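PLP-Dependent L-Arginine Hydroxylase MppP (Streptomyces wadayamensis, PDB 6C9B) is a PLP-dependent oxidase, first named as a hydroxylase, that acts on L-arginine and yields 4-hydroxy-2-ketoarginine and 2-ketoarginine. Local coordinates at residues T12-L17 and A333-Q338; H112-N117 and T157-T162. All coordinates share one frame; numbering follows the deposited sequence.

Interaction 1: T12-L17 and A333-Q338. With EGV ((4S)-5-carbamimidamido-4-hydroxy-2-oxopentanoic acid), chain F.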
loop_
_atom_site.group_PDB
_atom_site.type_symbol
_atom_site.label_atom_id
_atom_site.label_comp_id
_atom_site.label_asym_id
_atom_site.label_seq_id
_atom_site.Cartn_x
_atom_site.Cartn_y
_atom_site.Cartn_z
ATOM N N THR B 12 -7.128 9.697 10.817
ATOM C CA THR B 12 -7.028 9.808 9.365
ATOM C C THR B 12 -8.296 10.410 8.771
ATOM O O THR B 12 -8.233 11.195 7.819
ATOM C CB THR B 12 -6.724 8.428 8.772
ATOM O OG1 THR B 12 -5.471 7.975 9.303
ATOM C CG2 THR B 12 -6.647 8.457 7.223
ATOM N N GLN B 13 -9.461 10.079 9.336
ATOM C CA GLN B 13 -10.705 10.652 8.826
ATOM C C GLN B 13 -10.812 12.141 9.139
ATOM O O GLN B 13 -11.402 12.892 8.351
ATOM C CB GLN B 13 -11.896 9.857 9.371
ATOM C CG GLN B 13 -11.908 8.422 8.811
ATOM C CD GLN B 13 -13.129 7.650 9.218
ATOM O OE1 GLN B 13 -14.070 8.227 9.744
ATOM N NE2 GLN B 13 -13.127 6.335 8.979
ATOM N N TRP B 14 -10.224 12.599 10.251
ATOM C CA TRP B 14 -10.064 14.043 10.449
ATOM C C TRP B 14 -9.125 14.637 9.411
ATOM O O TRP B 14 -9.306 15.787 8.985
ATOM C CB TRP B 14 -9.510 14.344 11.838
ATOM C CG TRP B 14 -10.474 14.168 12.949
ATOM C CD1 TRP B 14 -10.550 13.111 13.815
ATOM C CD2 TRP B 14 -11.495 15.090 13.346
ATOM N NE1 TRP B 14 -11.563 13.319 14.721
ATOM C CE2 TRP B 14 -12.159 14.525 14.454
ATOM C CE3 TRP B 14 -11.912 16.335 12.870
ATOM C CZ2 TRP B 14 -13.222 15.164 15.092
ATOM C CZ3 TRP B 14 -12.965 16.967 13.503
ATOM C CH2 TRP B 14 -13.609 16.382 14.602
ATOM N N GLU B 15 -8.103 13.878 9.005
ATOM C CA GLU B 15 -7.145 14.398 8.038
ATOM C C GLU B 15 -7.737 14.487 6.632
ATOM O O GLU B 15 -7.315 15.346 5.859
ATOM C CB GLU B 15 -5.871 13.549 8.050
ATOM C CG GLU B 15 -5.138 13.627 9.404
ATOM C CD GLU B 15 -3.898 12.737 9.504
ATOM O OE1 GLU B 15 -3.691 11.852 8.659
ATOM O OE2 GLU B 15 -3.106 12.947 10.438
ATOM N N TYR B 16 -8.706 13.629 6.270
ATOM C CA TYR B 16 -9.330 13.744 4.949
ATOM C C TYR B 16 -9.921 15.132 4.744
ATOM O O TYR B 16 -9.926 15.662 3.623
ATOM C CB TYR B 16 -10.443 12.697 4.765
ATOM C CG TYR B 16 -9.957 11.268 4.692
ATOM C CD1 TYR B 16 -8.781 10.956 4.035
ATOM C CD2 TYR B 16 -10.679 10.230 5.279
ATOM C CE1 TYR B 16 -8.318 9.648 3.957
ATOM C CE2 TYR B 16 -10.221 8.911 5.218
ATOM C CZ TYR B 16 -9.034 8.628 4.559
ATOM O OH TYR B 16 -8.545 7.333 4.492
ATOM N N LEU B 17 -10.463 15.714 5.815
ATOM C CA LEU B 17 -11.187 16.976 5.716
ATOM C C LEU B 17 -10.273 18.121 5.311
ATOM O O LEU B 17 -10.757 19.145 4.801
ATOM C CB LEU B 17 -11.847 17.297 7.059
ATOM C CG LEU B 17 -12.856 16.284 7.609
ATOM C CD1 LEU B 17 -13.200 16.632 9.047
ATOM C CD2 LEU B 17 -14.105 16.245 6.755
ATOM N N ALA B 333 -6.743 21.709 11.641
ATOM C CA ALA B 333 -5.805 21.054 12.533
ATOM C C ALA B 333 -6.358 19.673 12.892
ATOM O O ALA B 333 -7.245 19.147 12.204
ATOM C CB ALA B 333 -5.556 21.940 13.758
ATOM N N LEU B 334 -5.804 19.059 13.931
ATOM C CA LEU B 334 -6.204 17.710 14.306
ATOM C C LEU B 334 -6.513 17.648 15.797
ATOM O O LEU B 334 -5.628 17.946 16.622
ATOM C CB LEU B 334 -5.084 16.745 13.932
ATOM C CG LEU B 334 -5.359 15.272 13.777
ATOM C CD1 LEU B 334 -6.396 15.077 12.713
ATOM C CD2 LEU B 334 -4.037 14.579 13.413
ATOM N N PRO B 335 -7.730 17.275 16.206
ATOM C CA PRO B 335 -7.963 17.039 17.637
ATOM C C PRO B 335 -7.153 15.862 18.127
ATOM O O PRO B 335 -6.924 14.889 17.408
ATOM C CB PRO B 335 -9.461 16.741 17.735
ATOM C CG PRO B 335 -10.044 17.159 16.386
ATOM C CD PRO B 335 -8.935 17.005 15.400
ATOM N N CYS B 336 -6.747 15.933 19.381
ATOM C CA CYS B 336 -5.801 14.946 19.874
ATOM C C CYS B 336 -6.441 13.707 20.485
ATOM O O CYS B 336 -5.702 12.768 20.792
ATOM C CB CYS B 336 -4.879 15.571 20.908
ATOM S SG CYS B 336 -3.490 16.341 20.100
ATOM N N ARG B 337 -7.754 13.710 20.739
ATOM C CA ARG B 337 -8.385 12.599 21.453
ATOM C C ARG B 337 -7.901 11.258 20.955
ATOM O O ARG B 337 -7.564 10.369 21.748
ATOM C CB ARG B 337 -9.905 12.645 21.305
ATOM C CG ARG B 337 -10.625 13.576 22.242
ATOM C CD ARG B 337 -12.136 13.551 21.967
ATOM N NE ARG B 337 -12.755 12.231 22.162
ATOM C CZ ARG B 337 -13.247 11.776 23.314
ATOM N NH1 ARG B 337 -13.186 12.507 24.417
ATOM N NH2 ARG B 337 -13.791 10.567 23.366
ATOM N N GLN B 338 -7.881 11.077 19.645
ATOM C CA GLN B 338 -7.731 9.712 19.153
ATOM C C GLN B 338 -6.299 9.180 19.179
ATOM O O GLN B 338 -6.126 7.971 18.980
ATOM C CB GLN B 338 -8.306 9.614 17.765
ATOM C CG GLN B 338 -9.829 9.420 17.852
ATOM C CD GLN B 338 -10.583 9.996 16.686
ATOM O OE1 GLN B 338 -10.222 11.038 16.141
ATOM N NE2 GLN B 338 -11.649 9.313 16.291
HETATM C C10 EGV F . 0.076 11.718 10.829
HETATM C C02 EGV F . -1.922 8.656 7.346
HETATM C C03 EGV F . -2.835 6.397 7.894
HETATM C C06 EGV F . -0.739 8.908 8.259
HETATM C C07 EGV F . -1.154 10.017 9.251
HETATM C C09 EGV F . -0.105 10.282 10.361
HETATM N N01 EGV F . -2.943 7.819 7.959
HETATM N N04 EGV F . -3.835 5.586 8.483
HETATM N N05 EGV F . -1.788 5.840 7.321
HETATM O O08 EGV F . 0.337 9.327 7.521
HETATM O O11 EGV F . 1.011 11.934 11.577
HETATM O O12 EGV F . -0.688 12.632 10.465
HETATM O O13 EGV F . 0.570 9.388 10.863
HETATM O O HOH W 1 -8.732 18.294 9.798
#

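Interaction 2: H112-N117 and T157-T162. With EGV ((4S)-5-carbamimidamido-4-hydroxy-2-oxopentanoic acid), chain F.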
loop_
_atom_site.group_PDB
_atom_site.type_symbol
_atom_site.label_atom_id
_atom_site.label_comp_id
_atom_site.label_asym_id
_atom_site.label_seq_id
_atom_site.Cartn_x
_atom_site.Cartn_y
_atom_site.Cartn_z
ATOM N N HIS B 112 1.272 4.626 24.786
ATOM C CA HIS B 112 0.034 5.386 24.782
ATOM C C HIS B 112 0.376 6.782 25.295
ATOM O O HIS B 112 0.972 6.908 26.369
ATOM C CB HIS B 112 -0.988 4.698 25.695
ATOM C CG HIS B 112 -2.313 5.382 25.763
ATOM N ND1 HIS B 112 -2.722 6.116 26.862
ATOM C CD2 HIS B 112 -3.337 5.420 24.882
ATOM C CE1 HIS B 112 -3.937 6.586 26.640
ATOM N NE2 HIS B 112 -4.334 6.178 25.451
ATOM N N PRO B 113 0.040 7.850 24.561
ATOM C CA PRO B 113 -0.592 7.897 23.249
ATOM C C PRO B 113 0.369 7.503 22.152
ATOM O O PRO B 113 1.591 7.461 22.367
ATOM C CB PRO B 113 -0.997 9.365 23.122
ATOM C CG PRO B 113 0.141 10.070 23.836
ATOM C CD PRO B 113 0.422 9.196 25.036
ATOM N N THR B 114 -0.172 7.218 20.970
ATOM C CA THR B 114 0.646 7.067 19.772
ATOM C C THR B 114 -0.277 7.242 18.576
ATOM O O THR B 114 -1.494 7.392 18.719
ATOM C CB THR B 114 1.432 5.737 19.767
ATOM O OG1 THR B 114 2.552 5.846 18.865
ATOM C CG2 THR B 114 0.581 4.549 19.403
ATOM N N PHE B 115 0.310 7.236 17.391
ATOM C CA PHE B 115 -0.467 7.395 16.167
ATOM C C PHE B 115 -1.505 6.270 16.082
ATOM O O PHE B 115 -1.169 5.090 16.243
ATOM C CB PHE B 115 0.478 7.377 14.964
ATOM C CG PHE B 115 -0.218 7.354 13.640
ATOM C CD1 PHE B 115 -1.360 8.116 13.424
ATOM C CD2 PHE B 115 0.277 6.572 12.604
ATOM C CE1 PHE B 115 -2.011 8.093 12.194
ATOM C CE2 PHE B 115 -0.351 6.556 11.372
ATOM C CZ PHE B 115 -1.506 7.312 11.169
ATOM N N ASP B 116 -2.768 6.639 15.874
ATOM C CA ASP B 116 -3.843 5.717 16.232
ATOM C C ASP B 116 -3.945 4.552 15.269
ATOM O O ASP B 116 -4.499 3.506 15.653
ATOM C CB ASP B 116 -5.211 6.434 16.386
ATOM C CG ASP B 116 -5.779 7.040 15.070
ATOM O OD1 ASP B 116 -5.046 7.202 14.086
ATOM O OD2 ASP B 116 -6.992 7.346 15.058
ATOM N N ASN B 117 -3.355 4.635 14.079
ATOM C CA ASN B 117 -3.579 3.516 13.189
ATOM C C ASN B 117 -2.750 2.305 13.620
ATOM O O ASN B 117 -3.134 1.178 13.294
ATOM C CB ASN B 117 -3.363 3.900 11.728
ATOM C CG ASN B 117 -1.959 3.842 11.302
ATOM O OD1 ASN B 117 -1.036 3.969 12.101
ATOM N ND2 ASN B 117 -1.769 3.679 9.997
ATOM N N THR B 157 9.133 5.496 18.299
ATOM C CA THR B 157 10.195 6.387 18.769
ATOM C C THR B 157 10.952 6.986 17.593
ATOM O O THR B 157 11.434 6.258 16.714
ATOM C CB THR B 157 11.171 5.677 19.718
ATOM O OG1 THR B 157 12.201 6.609 20.079
ATOM C CG2 THR B 157 11.807 4.424 19.075
ATOM N N PRO B 158 11.044 8.323 17.517
ATOM C CA PRO B 158 10.367 9.323 18.351
ATOM C C PRO B 158 8.876 9.148 18.283
ATOM O O PRO B 158 8.321 8.767 17.238
ATOM C CB PRO B 158 10.810 10.657 17.743
ATOM C CG PRO B 158 12.080 10.332 17.023
ATOM C CD PRO B 158 11.862 8.953 16.479
ATOM N N ASN B 159 8.199 9.365 19.404
ATOM C CA ASN B 159 6.773 9.094 19.392
ATOM C C ASN B 159 6.050 10.164 18.593
ATOM O O ASN B 159 6.481 11.323 18.506
ATOM C CB ASN B 159 6.199 9.017 20.800
ATOM C CG ASN B 159 4.827 8.315 20.840
ATOM O OD1 ASN B 159 4.371 7.678 19.845
ATOM N ND2 ASN B 159 4.165 8.407 21.977
ATOM N N ASN B 160 4.966 9.744 17.999
ATOM C CA ASN B 160 3.967 10.602 17.355
ATOM C C ASN B 160 2.746 10.457 18.233
ATOM O O ASN B 160 2.173 9.362 18.284
ATOM C CB ASN B 160 3.696 10.105 15.938
ATOM C CG ASN B 160 2.674 10.913 15.215
ATOM O OD1 ASN B 160 2.095 11.861 15.751
ATOM N ND2 ASN B 160 2.486 10.580 13.959
ATOM N N PRO B 161 2.294 11.490 18.952
ATOM C CA PRO B 161 2.494 12.918 18.694
ATOM C C PRO B 161 3.465 13.681 19.582
ATOM O O PRO B 161 3.651 14.889 19.427
ATOM C CB PRO B 161 1.075 13.459 18.899
ATOM C CG PRO B 161 0.578 12.641 20.055
ATOM C CD PRO B 161 1.120 11.254 19.814
ATOM N N THR B 162 4.114 13.008 20.517
ATOM C CA THR B 162 4.793 13.708 21.590
ATOM C C THR B 162 6.248 14.037 21.298
ATOM O O THR B 162 6.836 14.855 22.018
ATOM C CB THR B 162 4.783 12.867 22.862
ATOM O OG1 THR B 162 5.647 11.742 22.651
ATOM C CG2 THR B 162 3.373 12.418 23.245
HETATM C C10 EGV F . 0.076 11.718 10.829
HETATM C C02 EGV F . -1.922 8.656 7.346
HETATM C C03 EGV F . -2.835 6.397 7.894
HETATM C C06 EGV F . -0.739 8.908 8.259
HETATM C C07 EGV F . -1.154 10.017 9.251
HETATM C C09 EGV F . -0.105 10.282 10.361
HETATM N N01 EGV F . -2.943 7.819 7.959
HETATM N N04 EGV F . -3.835 5.586 8.483
HETATM N N05 EGV F . -1.788 5.840 7.321
HETATM O O08 EGV F . 0.337 9.327 7.521
HETATM O O11 EGV F . 1.011 11.934 11.577
HETATM O O12 EGV F . -0.688 12.632 10.465
HETATM O O13 EGV F . 0.570 9.388 10.863
#

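Interaction 1: T12-L17 and A333-Q338
The N-terminal helix 11-16 walls one side of the product pocket, packing through W14 and E15 on L334 and P335 of strand 331-335. P335 lies over one face of the indole: CG stands 3.8 Å from the centroid of the W14 six-membered ring and only 5° off its normal, a centred CH-pi contact. W14 is turned this way with CG anti to its carbonyl carbon (chi1 -74°). L334 CD1 meets CB of W14, the base of the side chain, at 3.3 Å, and also touches E15 CG. Q338 OE1 sits at the ring edge, 3.0 Å from W14 NE1, while Q338 NE2 bonds K8 O. Backbones are joined by a water that donates to W14 O (2.7 Å) and to A333 O (3.0 Å). On the pocket side, T12 OG1 accepts from the guanidino group twice, from EGV N01 at 2.9 Å and from EGV N04 at 3.0 Å. E15 OE2 is 2.4 Å from the carboxylate atom EGV O12, so one of the two acid groups probably holds a proton. W323 meets the W14 ring edge-to-face. An N-terminal segment against the small domain beside the substrate site is a feature of class I aminotransferase-like enzymes.

Interaction 2: H112-N117 and T157-T162
The hydrogen bonds between P113-T114 and N159 come from the two ends of one carboxamide. N159 ND2 donates to P113 O at 2.8 Å with an N-H...O angle of 170°; the acceptor lies almost in the amide plane, whereas the donor is tilted out of the plane of the P113 carbonyl. On the other branch, T114 OG1 donates to N159 OD1 at 2.8 Å, in the plane of that carbonyl. CG of N159, anti to the backbone N (chi1 -162°), carries the amide toward 113-114. Each end has a further partner: N159 ND2 also bonds E134 OE2, and N159 OD1 takes a weak bond from N160 N.

Close backbone packing adds a CA-H...O contact, T114 CA to N160 O at 3.1 Å. F115 CB packs against N160 ND2 at 3.9 Å. Apolar contacts are looser: P113 CG approaches T162 CG2 at 4.0 Å and P161 CD at 4.3 Å. The peptide bonds before P113 and P161 are both cis.

Ligand contacts form the third group. The F115 ring carries the keto carbon EGV C09 3.3 Å above its plane, offset toward the rim. N160 ND2 donates to the carboxylate atom EGV O11 at 3.1 Å and also bonds O3 of the cofactor on modified residue 221. An asparagine ahead of a cis proline, bonded to the cofactor's phenolic oxygen, is a hallmark of the active site in fold-type I PLP enzymes of the aminotransferase family.

Overall arrangement
The two contacts have centres 14 Å apart and are nested along the chain: 112-117 and 157-162 both fall between helix 11-16 and strand 331-335. Interaction 2 joins loops that follow neighbouring parallel strands, 107-112 and 152-156, of the seven-stranded sheet; interaction 1 sits at the five-stranded sheet. They meet where Q338 O touches D116 CB at 3.2 Å, and D116 OD2 also accepts from L11 N of the N-terminal helix. D116 binds magnesium in another structure of this protein. Both contacts border EGV and each reaches both ends, T12 and N117 at the guanidino group, E15, F115 and N160 at the keto acid, so elements beside the two sheets border one product site.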